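PDB 1POI: glutaconate coenzyme a-transferase from Acidaminococcus fermentans, which transfers the coenzyme A group from acetyl-CoA to glutaconate and to (R)-2-hydroxyglutarate, a step in glutamate degradation by the hydroxyglutarate pathway. Local coordinates for residues H110-G115 with A201-Y206; G243-Q248 with T297-L302. One frame throughout, in Å; residues are numbered along the deposited sequence.

Contact 1: residues H110-G115 with A201-Y206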
ATOM      1  N   HIS A 110     -21.076  21.757 -10.066  1.00  9.42           N
ATOM      2  CA  HIS A 110     -20.775  21.704  -8.644  1.00  8.73           C
ATOM      3  C   HIS A 110     -21.932  22.245  -7.793  1.00  8.51           C
ATOM      4  O   HIS A 110     -22.390  21.566  -6.859  1.00 11.80           O
ATOM      5  CB  HIS A 110     -19.435  22.382  -8.322  1.00  7.98           C
ATOM      6  CG  HIS A 110     -18.936  22.092  -6.940  1.00  2.00           C
ATOM      7  ND1 HIS A 110     -18.484  23.077  -6.091  1.00  2.00           N
ATOM      8  CD2 HIS A 110     -18.881  20.937  -6.236  1.00  2.00           C
ATOM      9  CE1 HIS A 110     -18.172  22.545  -4.924  1.00  2.00           C
ATOM     10  NE2 HIS A 110     -18.404  21.245  -4.985  1.00  2.00           N
ATOM     11  N   ALA A 111     -22.417  23.436  -8.128  1.00  6.18           N
ATOM     12  CA  ALA A 111     -23.551  24.041  -7.443  1.00  7.06           C
ATOM     13  C   ALA A 111     -24.747  23.090  -7.454  1.00 10.11           C
ATOM     14  O   ALA A 111     -25.535  23.071  -6.512  1.00 13.77           O
ATOM     15  CB  ALA A 111     -23.929  25.307  -8.098  1.00  6.94           C
ATOM     16  N   ALA A 112     -24.888  22.292  -8.507  1.00 11.20           N
ATOM     17  CA  ALA A 112     -25.993  21.333  -8.573  1.00 13.49           C
ATOM     18  C   ALA A 112     -25.797  20.237  -7.530  1.00 13.80           C
ATOM     19  O   ALA A 112     -26.709  19.901  -6.781  1.00 14.08           O
ATOM     20  CB  ALA A 112     -26.111  20.729  -9.973  1.00 13.64           C
ATOM     21  N   ALA A 113     -24.592  19.690  -7.468  1.00 15.85           N
ATOM     22  CA  ALA A 113     -24.308  18.646  -6.499  1.00 15.43           C
ATOM     23  C   ALA A 113     -24.526  19.209  -5.102  1.00 15.80           C
ATOM     24  O   ALA A 113     -24.925  18.486  -4.189  1.00 13.08           O
ATOM     25  CB  ALA A 113     -22.886  18.156  -6.661  1.00 12.17           C
ATOM     26  N   LEU A 114     -24.267  20.507  -4.960  1.00 14.64           N
ATOM     27  CA  LEU A 114     -24.412  21.192  -3.684  1.00 17.48           C
ATOM     28  C   LEU A 114     -25.854  21.491  -3.273  1.00 18.39           C
ATOM     29  O   LEU A 114     -26.177  21.454  -2.098  1.00 18.44           O
ATOM     30  CB  LEU A 114     -23.590  22.493  -3.688  1.00 18.67           C
ATOM     31  CG  LEU A 114     -22.196  22.572  -3.036  1.00 18.11           C
ATOM     32  CD1 LEU A 114     -21.528  21.194  -2.864  1.00 11.59           C
ATOM     33  CD2 LEU A 114     -21.326  23.526  -3.862  1.00 16.15           C
ATOM     34  N   GLY A 115     -26.702  21.842  -4.231  1.00 19.88           N
ATOM     35  CA  GLY A 115     -28.088  22.150  -3.923  1.00 17.38           C
ATOM     36  C   GLY A 115     -28.361  23.645  -3.929  1.00 18.61           C
ATOM     37  O   GLY A 115     -29.346  24.108  -3.358  1.00 24.33           O
ATOM     38  N   ALA A 201     -22.630  12.694 -10.296  1.00  7.20           N
ATOM     39  CA  ALA A 201     -23.212  11.432  -9.775  1.00  9.88           C
ATOM     40  C   ALA A 201     -24.021  11.745  -8.506  1.00 12.11           C
ATOM     41  O   ALA A 201     -24.650  10.857  -7.933  1.00 14.12           O
ATOM     42  CB  ALA A 201     -22.126  10.412  -9.435  1.00  2.40           C
ATOM     43  N   GLU A 202     -23.854  12.961  -7.991  1.00  9.62           N
ATOM     44  CA  GLU A 202     -24.577  13.401  -6.824  1.00 11.32           C
ATOM     45  C   GLU A 202     -25.808  14.150  -7.337  1.00 11.53           C
ATOM     46  O   GLU A 202     -26.915  13.963  -6.816  1.00 13.54           O
ATOM     47  CB  GLU A 202     -23.718  14.317  -5.940  1.00 11.52           C
ATOM     48  CG  GLU A 202     -24.478  14.868  -4.732  1.00 14.29           C
ATOM     49  CD  GLU A 202     -23.591  15.325  -3.571  1.00 18.43           C
ATOM     50  OE1 GLU A 202     -22.663  16.133  -3.785  1.00 21.08           O
ATOM     51  OE2 GLU A 202     -23.844  14.892  -2.426  1.00 16.37           O
ATOM     52  N   ALA A 203     -25.603  14.978  -8.363  1.00  8.16           N
ATOM     53  CA  ALA A 203     -26.664  15.763  -8.974  1.00  8.06           C
ATOM     54  C   ALA A 203     -27.678  14.933  -9.737  1.00 11.36           C
ATOM     55  O   ALA A 203     -28.852  14.929  -9.393  1.00 15.42           O
ATOM     56  CB  ALA A 203     -26.092  16.816  -9.881  1.00  7.15           C
ATOM     57  N   ALA A 204     -27.230  14.222 -10.768  1.00 13.18           N
ATOM     58  CA  ALA A 204     -28.115  13.409 -11.607  1.00  8.82           C
ATOM     59  C   ALA A 204     -29.112  12.583 -10.846  1.00  6.16           C
ATOM     60  O   ALA A 204     -28.809  12.072  -9.784  1.00  3.45           O
ATOM     61  CB  ALA A 204     -27.310  12.499 -12.510  1.00  8.11           C
ATOM     62  N   LYS A 205     -30.313  12.479 -11.407  1.00  8.27           N
ATOM     63  CA  LYS A 205     -31.375  11.698 -10.815  1.00  9.06           C
ATOM     64  C   LYS A 205     -31.018  10.242 -10.895  1.00  8.79           C
ATOM     65  O   LYS A 205     -31.274   9.494  -9.958  1.00  9.17           O
ATOM     66  CB  LYS A 205     -32.700  11.941 -11.530  1.00 14.54           C
ATOM     67  CG  LYS A 205     -33.830  11.052 -10.997  1.00 20.76           C
ATOM     68  CD  LYS A 205     -35.169  11.393 -11.606  1.00 28.19           C
ATOM     69  CE  LYS A 205     -36.182  10.276 -11.377  1.00 31.15           C
ATOM     70  NZ  LYS A 205     -36.285   9.889  -9.941  1.00 37.39           N
ATOM     71  N   TYR A 206     -30.500   9.838 -12.050  1.00 13.28           N
ATOM     72  CA  TYR A 206     -30.065   8.459 -12.293  1.00 19.90           C
ATOM     73  C   TYR A 206     -28.572   8.470 -12.604  1.00 20.12           C
ATOM     74  O   TYR A 206     -28.110   9.353 -13.346  1.00 23.79           O
ATOM     75  CB  TYR A 206     -30.809   7.851 -13.483  1.00 21.27           C
ATOM     76  CG  TYR A 206     -32.272   7.637 -13.227  1.00 29.51           C
ATOM     77  CD1 TYR A 206     -32.705   6.586 -12.421  1.00 30.01           C
ATOM     78  CD2 TYR A 206     -33.228   8.525 -13.739  1.00 33.55           C
ATOM     79  CE1 TYR A 206     -34.049   6.426 -12.120  1.00 35.88           C
ATOM     80  CE2 TYR A 206     -34.574   8.375 -13.450  1.00 35.24           C
ATOM     81  CZ  TYR A 206     -34.982   7.328 -12.634  1.00 38.91           C
ATOM     82  OH  TYR A 206     -36.316   7.198 -12.294  1.00 44.54           O
TER
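A113 on helix 102-114 meets both E202 and A203 at the end of helix 197-203, a worked example of how alanines allow two backbones to come almost together. The CA atoms of A113 and A203 are 4.5 Å apart, a close approach that the small methyl side chains allow. The A203 methyl faces two neighbours at once: its CB lies 3.9 Å from CB of A112 and 4.0 Å from the backbone N of A113, so it sits against the helix backbone itself. E202 flanks this alanine pair. With CG anti to the backbone N (chi1 177°) and an extended chain, its carboxylate passes alongside the last turn of the other helix, and OE1 comes to 3.5 Å from the A113 methyl. The same OE1 is 3.3 Å from the carbonyl O of A113, but both atoms are acceptors and no bond joins them. The C-terminal end of helix 102-114 would be expected to disfavour a negative charge here; OE1 is hydrogen-bonded elsewhere, and a basic side chain from a chain of another protein reaches it as a long, weak ion pair. Cut back to an alanine, E202 would lose the carboxylate that lies along A113, which is likely to open a gap beside that methyl and carbonyl. The helix bearing A113 ends in a Schellman motif, with G115 as its C-prime residue at positive phi. H110 of the same helix meets H110 of a second copy of this protein, with the ring planes nearly perpendicular. Helix 102-114 follows strand 96-99, an outermost strand of the parallel sheet within this chain, whereas helix 197-203 lies in the connection between the adjacent strands 174-179 and 206-211.

Contact 2: residues G243-Q248 with T297-L302; sequences GAHPSQ and TRLINL
The imidazole of H245 presents its CD2 edge to L302, whose CD1 lies near the ring plane, 3.7 Å from CD2. One face of the ring carries CB of the next residue, P246, 3.7 Å above the plane and offset toward the rim; the peptide bond between the two is cis. L299 approaches obliquely, its CD2 being 4.3 Å from CD2 of H245, and F259 adds an edge-to-face ring contact. The H245 ring leaves the loop with CG trans to the main-chain nitrogen (chi1 -180°), which carries it toward the end of helix 296-300. There the side chains of H245 and L302 cross at about a right angle. The loop behind the histidine is tied by A244, whose carbonyl O accepts from both the backbone N of S247, at 2.7 Å, and the hydroxyl OG of the same serine. Both donors arrive from the same face of the carbonyl plane. The ring is thus divided by chemistry: its CD2 side meets a methyl of L302, with L299 obliquely beside it, while its two nitrogens find partners elsewhere, NE2 at D256 and ND1 at the hydroxyl of Y290. Bonds at both nitrogens should hold the ring against rotation and fix the edge that L302 receives. D256 also forms a salt bridge with R298 of the helix, so one carboxylate serves both segments. That carboxylate would be expected to favour a protonated imidazole, and the nearby arginine to oppose it; the buried imidazole has a partner at each nitrogen, while its CD2 side packs against leucine.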
ATOM      1  N   GLY A 243     -13.082   0.363 -20.788  1.00 17.78           N
ATOM      2  CA  GLY A 243     -14.255   1.114 -21.192  1.00 13.89           C
ATOM      3  C   GLY A 243     -14.006   2.576 -21.511  1.00 12.82           C
ATOM      4  O   GLY A 243     -14.896   3.253 -22.034  1.00 15.90           O
ATOM      5  N   ALA A 244     -12.820   3.082 -21.191  1.00 12.17           N
ATOM      6  CA  ALA A 244     -12.500   4.485 -21.461  1.00 13.05           C
ATOM      7  C   ALA A 244     -11.748   4.596 -22.756  1.00 14.63           C
ATOM      8  O   ALA A 244     -11.536   5.692 -23.253  1.00 13.27           O
ATOM      9  CB  ALA A 244     -11.658   5.085 -20.326  1.00 13.09           C
ATOM     10  N   HIS A 245     -11.353   3.453 -23.310  1.00 16.67           N
ATOM     11  CA  HIS A 245     -10.586   3.435 -24.545  1.00 18.50           C
ATOM     12  C   HIS A 245     -11.360   4.158 -25.618  1.00 17.23           C
ATOM     13  O   HIS A 245     -12.562   3.941 -25.765  1.00 20.19           O
ATOM     14  CB  HIS A 245     -10.277   1.996 -24.965  1.00 21.91           C
ATOM     15  CG  HIS A 245      -9.481   1.897 -26.229  1.00 24.86           C
ATOM     16  ND1 HIS A 245     -10.004   2.201 -27.467  1.00 26.97           N
ATOM     17  CD2 HIS A 245      -8.196   1.536 -26.446  1.00 28.67           C
ATOM     18  CE1 HIS A 245      -9.076   2.039 -28.392  1.00 27.61           C
ATOM     19  NE2 HIS A 245      -7.971   1.633 -27.799  1.00 30.72           N
ATOM     20  N   PRO A 246     -10.680   4.969 -26.436  1.00 15.86           N
ATOM     21  CA  PRO A 246      -9.257   5.323 -26.522  1.00 18.31           C
ATOM     22  C   PRO A 246      -8.677   6.343 -25.525  1.00 19.79           C
ATOM     23  O   PRO A 246      -7.607   6.889 -25.784  1.00 19.22           O
ATOM     24  CB  PRO A 246      -9.175   5.937 -27.916  1.00 20.02           C
ATOM     25  CG  PRO A 246     -10.417   6.733 -27.967  1.00 15.10           C
ATOM     26  CD  PRO A 246     -11.430   5.687 -27.478  1.00 16.21           C
ATOM     27  N   SER A 247      -9.372   6.664 -24.439  1.00 19.70           N
ATOM     28  CA  SER A 247      -8.839   7.659 -23.521  1.00 16.39           C
ATOM     29  C   SER A 247      -8.117   7.011 -22.348  1.00 16.47           C
ATOM     30  O   SER A 247      -8.283   5.801 -22.090  1.00 14.42           O
ATOM     31  CB  SER A 247      -9.949   8.593 -23.049  1.00 13.98           C
ATOM     32  OG  SER A 247     -10.864   7.907 -22.230  1.00 11.06           O
ATOM     33  N   GLN A 248      -7.297   7.814 -21.667  1.00 15.28           N
ATOM     34  CA  GLN A 248      -6.511   7.355 -20.507  1.00 14.84           C
ATOM     35  C   GLN A 248      -7.411   6.904 -19.368  1.00 14.92           C
ATOM     36  O   GLN A 248      -8.615   7.123 -19.379  1.00 21.29           O
ATOM     37  CB  GLN A 248      -5.590   8.469 -19.986  1.00  7.35           C
ATOM     38  CG  GLN A 248      -4.843   9.162 -21.067  1.00  9.28           C
ATOM     39  CD  GLN A 248      -3.879  10.162 -20.550  1.00 13.77           C
ATOM     40  OE1 GLN A 248      -4.213  11.338 -20.367  1.00 14.03           O
ATOM     41  NE2 GLN A 248      -2.646   9.721 -20.321  1.00 19.47           N
ATOM     42  N   THR A 297      -2.638  -8.077 -27.628  1.00 13.17           N
ATOM     43  CA  THR A 297      -1.417  -7.285 -27.459  1.00 12.02           C
ATOM     44  C   THR A 297      -1.614  -5.764 -27.551  1.00 10.03           C
ATOM     45  O   THR A 297      -1.013  -5.016 -26.795  1.00 15.11           O
ATOM     46  CB  THR A 297      -0.224  -7.770 -28.380  1.00 11.14           C
ATOM     47  OG1 THR A 297      -0.425  -7.350 -29.737  1.00 12.05           O
ATOM     48  CG2 THR A 297      -0.089  -9.291 -28.352  1.00  3.55           C
ATOM     49  N   ARG A 298      -2.547  -5.325 -28.378  1.00  8.27           N
ATOM     50  CA  ARG A 298      -2.795  -3.907 -28.567  1.00  8.13           C
ATOM     51  C   ARG A 298      -3.203  -3.233 -27.293  1.00 10.57           C
ATOM     52  O   ARG A 298      -2.834  -2.089 -27.060  1.00 11.27           O
ATOM     53  CB  ARG A 298      -3.891  -3.678 -29.613  1.00  9.49           C
ATOM     54  CG  ARG A 298      -4.312  -2.228 -29.701  1.00  9.47           C
ATOM     55  CD  ARG A 298      -5.028  -1.849 -30.988  1.00  4.76           C
ATOM     56  NE  ARG A 298      -5.016  -0.394 -31.107  1.00  8.81           N
ATOM     57  CZ  ARG A 298      -5.360   0.275 -32.202  1.00 12.06           C
ATOM     58  NH1 ARG A 298      -5.746  -0.382 -33.289  1.00 12.67           N
ATOM     59  NH2 ARG A 298      -5.320   1.607 -32.210  1.00 11.57           N
ATOM     60  N   LEU A 299      -4.018  -3.922 -26.501  1.00 12.67           N
ATOM     61  CA  LEU A 299      -4.506  -3.384 -25.230  1.00 12.59           C
ATOM     62  C   LEU A 299      -3.400  -3.392 -24.192  1.00 14.64           C
ATOM     63  O   LEU A 299      -3.201  -2.404 -23.465  1.00 16.72           O
ATOM     64  CB  LEU A 299      -5.716  -4.188 -24.747  1.00  9.11           C
ATOM     65  CG  LEU A 299      -6.921  -4.101 -25.701  1.00  6.21           C
ATOM     66  CD1 LEU A 299      -8.015  -4.979 -25.178  1.00  2.00           C
ATOM     67  CD2 LEU A 299      -7.373  -2.646 -25.894  1.00  2.00           C
ATOM     68  N   ILE A 300      -2.660  -4.501 -24.169  1.00 15.77           N
ATOM     69  CA  ILE A 300      -1.529  -4.719 -23.261  1.00 12.14           C
ATOM     70  C   ILE A 300      -0.472  -3.627 -23.408  1.00 12.54           C
ATOM     71  O   ILE A 300       0.068  -3.135 -22.417  1.00 14.39           O
ATOM     72  CB  ILE A 300      -0.860  -6.067 -23.539  1.00  8.98           C
ATOM     73  CG1 ILE A 300      -1.798  -7.200 -23.122  1.00  7.07           C
ATOM     74  CG2 ILE A 300       0.471  -6.150 -22.822  1.00 13.08           C
ATOM     75  CD1 ILE A 300      -1.191  -8.595 -23.215  1.00  5.53           C
ATOM     76  N   ASN A 301      -0.205  -3.206 -24.636  1.00 10.22           N
ATOM     77  CA  ASN A 301       0.809  -2.179 -24.857  1.00 12.35           C
ATOM     78  C   ASN A 301       0.372  -0.775 -24.530  1.00 10.40           C
ATOM     79  O   ASN A 301       1.034   0.188 -24.900  1.00  8.97           O
ATOM     80  CB  ASN A 301       1.342  -2.247 -26.289  1.00 15.95           C
ATOM     81  CG  ASN A 301       1.792  -3.646 -26.671  1.00 22.98           C
ATOM     82  OD1 ASN A 301       1.929  -3.958 -27.850  1.00 31.32           O
ATOM     83  ND2 ASN A 301       2.009  -4.503 -25.675  1.00 27.02           N
ATOM     84  N   LEU A 302      -0.763  -0.652 -23.863  1.00 12.91           N
ATOM     85  CA  LEU A 302      -1.276   0.659 -23.490  1.00 13.94           C
ATOM     86  C   LEU A 302      -1.136   0.819 -21.987  1.00 14.92           C
ATOM     87  O   LEU A 302      -1.316   1.910 -21.452  1.00 14.56           O
ATOM     88  CB  LEU A 302      -2.747   0.794 -23.905  1.00 14.43           C
ATOM     89  CG  LEU A 302      -3.073   1.194 -25.354  1.00 17.58           C
ATOM     90  CD1 LEU A 302      -4.572   1.143 -25.604  1.00 15.69           C
ATOM     91  CD2 LEU A 302      -2.573   2.594 -25.636  1.00 16.63           C
TER

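The two contacts follow in series along the chain, contact 1 closing before contact 2 opens, and they lie on opposite sides of the chain's centre. Their own centres are 30 Å apart and their nearest atoms about 16 Å, so neither touches the other. What connects them is the parallel sheet: residues 201-206 lead into strand 206-211, and the loop 243-248 follows the neighbouring strand 236-239, an outermost strand of the sheet within this chain. Contact 1 packs helices associated with the sheet, whereas contact 2 joins a loop beyond it to the C-terminal helical region. Both adjoin further copies of this protein, the second subunit at contact 1 and the third at contact 2, placing each near an assembly interface.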